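PDB 4JMK: dual specificity protein phosphatase 8, which probably removes phosphate from phosphotyrosine, phosphothreonine and phosphoserine in proteins and thereby damps mitogen-activated protein kinase signalling. Local coordinates for residues Thr4-His9 / Arg116-Arg121; Met51-Asn56 / Leu64-Lys69. The protein carries 1 engineered substitution. One frame throughout, in Å; residues are numbered along the deposited sequence.

Contact 1: residues Thr4-His9 / Arg116-Arg121; sequences TRILPH and RFVKDR
CG of Phe117 is anti to its backbone N (chi1 -175°), and the ring beyond it meets Ile6 and Leu7; Ile6 has CG2 anti to its own N, and this methyl meets the ring at its edge, in plane. CG2 of Ile6 lies 4.0 Å from CE2 of Phe117, and the carbonyl O of Ile6 also sits at this edge, 3.8 Å from CE2 of Phe117. Leu7 reaches the same ring, its CD2 3.9 Å from CZ of Phe117. The other branch of Ile6 ends in CD1, which lies 4.2 Å from CG1 of Val118. A branched residue suits this place because its two arms serve two partners, and Ile6 and Val118 also pack on Ile103 of helix 94-107. The contact thus joins edge strand 4-7 of the central sheet, broken by a classic beta bulge at Ile6 and Leu7 opposite Leu10, to helix 111-121 of the dual-specificity phosphatase domain. The aliphatic part of Arg121 packs on Ile6 and Thr4, its CB 4.2 Å from CD1 of Ile6. Its guanidinium turns back over Phe117, NH1 above the ring centre and donating to the carbonyl O of Phe117 (2.9 Å, 152° at the hydrogen), which helps fix the group's rotation. At Thr4, CG2 abuts the carbonyl O of Arg121 (3.3 Å), whereas OG1 is hydrogen-bonded to Arg122 and to a water that donates to that same carbonyl O.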
# COMPACT_ATOMS: atom_id res chain seq x y z
N THR A 4 5.19 -10.80 0.70
CA THR A 4 3.90 -11.20 1.27
C THR A 4 2.74 -10.95 0.31
O THR A 4 2.57 -9.84 -0.20
CB THR A 4 3.59 -10.41 2.55
OG1 THR A 4 4.73 -10.42 3.40
CG2 THR A 4 2.40 -11.03 3.27
N ARG A 5 1.94 -11.98 0.06
CA ARG A 5 0.68 -11.80 -0.65
C ARG A 5 -0.39 -11.36 0.35
O ARG A 5 -0.71 -12.08 1.30
CB ARG A 5 0.28 -13.12 -1.32
CG ARG A 5 -0.89 -13.00 -2.29
CD ARG A 5 -1.37 -14.38 -2.75
NE ARG A 5 -2.32 -14.97 -1.80
CZ ARG A 5 -2.03 -15.93 -0.93
NH1 ARG A 5 -0.80 -16.43 -0.85
NH2 ARG A 5 -2.98 -16.40 -0.12
N ILE A 6 -0.96 -10.17 0.16
CA ILE A 6 -1.99 -9.67 1.08
C ILE A 6 -3.40 -10.04 0.59
O ILE A 6 -4.22 -10.58 1.35
CB ILE A 6 -1.88 -8.14 1.29
CG1 ILE A 6 -0.49 -7.77 1.82
CG2 ILE A 6 -2.96 -7.64 2.25
CD1 ILE A 6 -0.16 -8.39 3.18
N LEU A 7 -3.67 -9.74 -0.68
CA LEU A 7 -4.90 -10.15 -1.38
C LEU A 7 -4.44 -10.76 -2.70
O LEU A 7 -3.27 -10.60 -3.05
CB LEU A 7 -5.78 -8.93 -1.63
CG LEU A 7 -6.18 -8.10 -0.41
CD1 LEU A 7 -7.01 -6.89 -0.86
CD2 LEU A 7 -6.98 -8.93 0.58
N PRO A 8 -5.34 -11.45 -3.44
CA PRO A 8 -4.85 -12.07 -4.67
C PRO A 8 -4.20 -11.08 -5.64
O PRO A 8 -3.30 -11.46 -6.39
CB PRO A 8 -6.12 -12.69 -5.29
CG PRO A 8 -6.98 -13.00 -4.13
CD PRO A 8 -6.72 -11.87 -3.12
N HIS A 9 -4.62 -9.81 -5.62
CA HIS A 9 -4.03 -8.83 -6.53
C HIS A 9 -3.05 -7.91 -5.81
O HIS A 9 -2.47 -7.03 -6.42
CB HIS A 9 -5.12 -7.99 -7.20
CG HIS A 9 -6.00 -7.24 -6.24
ND1 HIS A 9 -6.84 -7.87 -5.35
CD2 HIS A 9 -6.18 -5.91 -6.05
CE1 HIS A 9 -7.49 -6.96 -4.65
NE2 HIS A 9 -7.11 -5.76 -5.06
N ARG A 116 -4.62 -5.28 11.85
CA ARG A 116 -4.45 -6.68 12.26
C ARG A 116 -4.43 -7.62 11.04
O ARG A 116 -3.68 -8.60 11.02
CB ARG A 116 -5.56 -7.07 13.25
CG ARG A 116 -5.37 -8.41 13.94
CD ARG A 116 -6.56 -8.69 14.86
NE ARG A 116 -7.82 -8.60 14.12
CZ ARG A 116 -9.03 -8.59 14.68
NH1 ARG A 116 -9.16 -8.67 15.99
NH2 ARG A 116 -10.11 -8.50 13.91
N PHE A 117 -5.26 -7.33 10.04
CA PHE A 117 -5.31 -8.15 8.82
C PHE A 117 -3.94 -8.20 8.13
O PHE A 117 -3.45 -9.27 7.74
CB PHE A 117 -6.38 -7.62 7.86
CG PHE A 117 -6.59 -8.48 6.62
CD1 PHE A 117 -7.69 -9.34 6.54
CD2 PHE A 117 -5.73 -8.40 5.55
CE1 PHE A 117 -7.90 -10.11 5.40
CE2 PHE A 117 -5.92 -9.17 4.40
CZ PHE A 117 -7.00 -10.03 4.33
N VAL A 118 -3.31 -7.04 7.98
CA VAL A 118 -2.02 -6.99 7.31
C VAL A 118 -0.94 -7.55 8.21
O VAL A 118 -0.06 -8.29 7.77
CB VAL A 118 -1.68 -5.57 6.88
CG1 VAL A 118 -0.29 -5.53 6.20
CG2 VAL A 118 -2.76 -5.07 5.92
N LYS A 119 -1.03 -7.21 9.49
CA LYS A 119 -0.05 -7.65 10.49
C LYS A 119 -0.02 -9.18 10.61
O LYS A 119 1.05 -9.78 10.75
CB LYS A 119 -0.37 -7.01 11.84
CG LYS A 119 0.50 -7.46 13.00
CD LYS A 119 1.83 -6.74 12.99
CE LYS A 119 2.60 -6.99 14.30
NZ LYS A 119 3.99 -6.50 14.15
N ASP A 120 -1.19 -9.81 10.57
CA ASP A 120 -1.26 -11.28 10.60
C ASP A 120 -0.52 -11.94 9.44
O ASP A 120 0.04 -13.02 9.60
CB ASP A 120 -2.72 -11.75 10.57
CG ASP A 120 -3.44 -11.54 11.88
OD1 ASP A 120 -4.69 -11.56 11.87
OD2 ASP A 120 -2.76 -11.33 12.91
N ARG A 121 -0.52 -11.30 8.27
CA ARG A 121 0.06 -11.90 7.07
C ARG A 121 1.53 -11.51 6.89
O ARG A 121 2.31 -12.27 6.32
CB ARG A 121 -0.79 -11.54 5.84
CG ARG A 121 -2.15 -12.26 5.82
CD ARG A 121 -3.24 -11.51 5.08
NE ARG A 121 -4.49 -12.27 5.09
CZ ARG A 121 -5.39 -12.24 6.08
NH1 ARG A 121 -5.20 -11.48 7.15
NH2 ARG A 121 -6.49 -12.99 6.00
O HOH W 1 5.05 -12.87 4.72

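Contact 2: residues Met51-Asn56 / Leu64-Lys69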
# COMPACT_ATOMS: atom_id res chain seq x y z
N MET A 51 3.83 3.69 -10.08
CA MET A 51 3.45 4.92 -9.38
C MET A 51 4.35 5.13 -8.18
O MET A 51 4.57 4.20 -7.40
CB MET A 51 2.00 4.87 -8.92
CG MET A 51 1.60 6.06 -8.04
SD MET A 51 -0.09 5.94 -7.44
CE MET A 51 -0.11 7.28 -6.23
N ARG A 52 4.87 6.34 -8.02
CA ARG A 52 5.67 6.68 -6.84
C ARG A 52 4.83 7.50 -5.85
O ARG A 52 4.12 8.41 -6.25
CB ARG A 52 6.92 7.48 -7.22
CG ARG A 52 7.83 7.82 -6.02
CD ARG A 52 9.17 8.48 -6.43
NE ARG A 52 9.98 7.63 -7.31
CZ ARG A 52 10.79 6.66 -6.90
NH1 ARG A 52 10.93 6.39 -5.60
NH2 ARG A 52 11.49 5.96 -7.78
N VAL A 53 4.92 7.14 -4.56
CA VAL A 53 4.45 8.00 -3.47
C VAL A 53 5.71 8.52 -2.77
O VAL A 53 6.33 7.79 -1.98
CB VAL A 53 3.58 7.24 -2.47
CG1 VAL A 53 3.16 8.17 -1.31
CG2 VAL A 53 2.36 6.70 -3.17
N PRO A 54 6.11 9.75 -3.10
CA PRO A 54 7.43 10.27 -2.73
C PRO A 54 7.51 10.70 -1.27
O PRO A 54 7.48 11.90 -0.97
CB PRO A 54 7.60 11.48 -3.67
CG PRO A 54 6.20 11.98 -3.87
CD PRO A 54 5.32 10.74 -3.85
N ILE A 55 7.61 9.73 -0.36
CA ILE A 55 7.64 10.04 1.07
C ILE A 55 8.80 9.36 1.81
O ILE A 55 9.20 8.24 1.46
CB ILE A 55 6.31 9.65 1.76
CG1 ILE A 55 6.04 8.15 1.59
CG2 ILE A 55 5.16 10.47 1.19
CD1 ILE A 55 4.80 7.65 2.31
N ASN A 56 9.31 10.04 2.83
CA ASN A 56 10.34 9.51 3.71
C ASN A 56 9.71 8.81 4.92
O ASN A 56 8.56 9.10 5.27
CB ASN A 56 11.21 10.69 4.18
CG ASN A 56 12.48 10.24 4.89
OD1 ASN A 56 12.68 10.53 6.07
ND2 ASN A 56 13.35 9.55 4.16
N LEU A 64 -1.26 11.14 4.08
CA LEU A 64 -2.73 11.24 3.93
C LEU A 64 -3.35 11.50 2.53
O LEU A 64 -4.24 10.72 2.10
CB LEU A 64 -3.32 12.22 4.95
CG LEU A 64 -4.15 11.64 6.09
CD1 LEU A 64 -4.58 12.75 7.04
CD2 LEU A 64 -5.36 10.90 5.53
N PRO A 65 -2.91 12.56 1.82
CA PRO A 65 -3.42 12.93 0.50
C PRO A 65 -2.89 12.06 -0.59
O PRO A 65 -3.22 12.35 -1.73
CB PRO A 65 -2.85 14.32 0.28
CG PRO A 65 -1.58 14.26 0.98
CD PRO A 65 -1.94 13.56 2.25
N TRP A 66 -2.07 11.07 -0.29
CA TRP A 66 -1.62 10.12 -1.31
C TRP A 66 -2.44 8.86 -1.26
O TRP A 66 -2.35 8.02 -2.15
CB TRP A 66 -0.15 9.76 -1.10
CG TRP A 66 0.79 10.86 -1.44
CD1 TRP A 66 1.50 11.64 -0.57
CD2 TRP A 66 1.14 11.31 -2.75
NE1 TRP A 66 2.27 12.55 -1.26
CE2 TRP A 66 2.06 12.37 -2.60
CE3 TRP A 66 0.76 10.93 -4.04
CZ2 TRP A 66 2.62 13.04 -3.70
CZ3 TRP A 66 1.31 11.60 -5.13
CH2 TRP A 66 2.22 12.64 -4.95
N LEU A 67 -3.24 8.70 -0.20
CA LEU A 67 -3.94 7.43 0.02
C LEU A 67 -5.00 7.14 -1.04
O LEU A 67 -5.05 6.05 -1.59
CB LEU A 67 -4.54 7.38 1.44
CG LEU A 67 -3.49 7.30 2.55
CD1 LEU A 67 -4.15 7.30 3.95
CD2 LEU A 67 -2.61 6.07 2.36
N ASP A 68 -5.85 8.12 -1.35
CA ASP A 68 -6.88 7.88 -2.35
C ASP A 68 -6.30 7.54 -3.74
O ASP A 68 -6.82 6.67 -4.43
CB ASP A 68 -7.86 9.05 -2.42
CG ASP A 68 -8.91 9.00 -1.31
OD1 ASP A 68 -9.26 7.89 -0.82
OD2 ASP A 68 -9.41 10.08 -0.93
N LYS A 69 -5.22 8.22 -4.14
CA LYS A 69 -4.58 7.93 -5.42
C LYS A 69 -3.84 6.59 -5.43
O LYS A 69 -3.80 5.91 -6.46
CB LYS A 69 -3.62 9.07 -5.82
CG LYS A 69 -4.34 10.33 -6.28
CD LYS A 69 -3.38 11.30 -6.96
CE LYS A 69 -4.10 12.55 -7.47
NZ LYS A 69 -3.73 13.77 -6.69
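Two CH-pi contacts on one face of the Trp66 indole dominate the meeting of these segments. CG1 of Val53 stands 3.9 Å from the centroid of the five-membered ring, 26° off its normal; CD of Pro54 stands 3.8 Å from the centroid of the six-membered ring, 22° off its normal. Neighbouring residues thus share the two halves of the indole, a wide flat surface that no smaller aromatic would offer. Proline suits its place twice over: it is the centre of an inverse gamma turn, and the Pro54 and Trp66 side chains cross at about a right angle, with CD of Pro54 3.5 Å from CZ2 of Trp66. With CG1 anti to its backbone N (chi1 178°), Val53 turns that methyl over the face of the indole, 3.6 Å from CG of Trp66. An alanine in place of Trp66 would keep CB beside CG1 of Val53 but would probably leave a gap where the indole covers Pro54 and Val53, taking both CH-pi contacts with it.

Apolar van der Waals contacts surround this pair. CG2 of Ile55 lies 4.2 Å from CD1 of Trp66, and the long, extended chain of Met51 carries CE to within 4.3 Å of CE3 of Trp66. The same CE lies 4.0 Å from CB of Lys69, against the first turn of helix 67-79.

No hydrogen bond crosses the interface: it is hydrophobic packing of a beta-alpha connection, between the end of edge strand 50-52 and the helix that follows it in the phosphatase fold.

Contacts 1 and 2 lie on opposite sides of the chain's centre, their own centres 20 Å apart and their nearest atoms about 12 Å apart, without touching. The central mixed sheet relates them: contact 1 involves one outermost strand, 4-7, and contact 2 the other, 50-52. In sequence, residues 51-69 fall between the two segments of contact 1. The predicted phosphocysteine position is Ser88 here, an engineered residue. In contact 2 the side chain of Ile55 is about 7 Å from that of Ser88. In contact 1 the side chain of Val118 is about 11 Å from that of Ser88. Neither distance amounts to direct contact with the site.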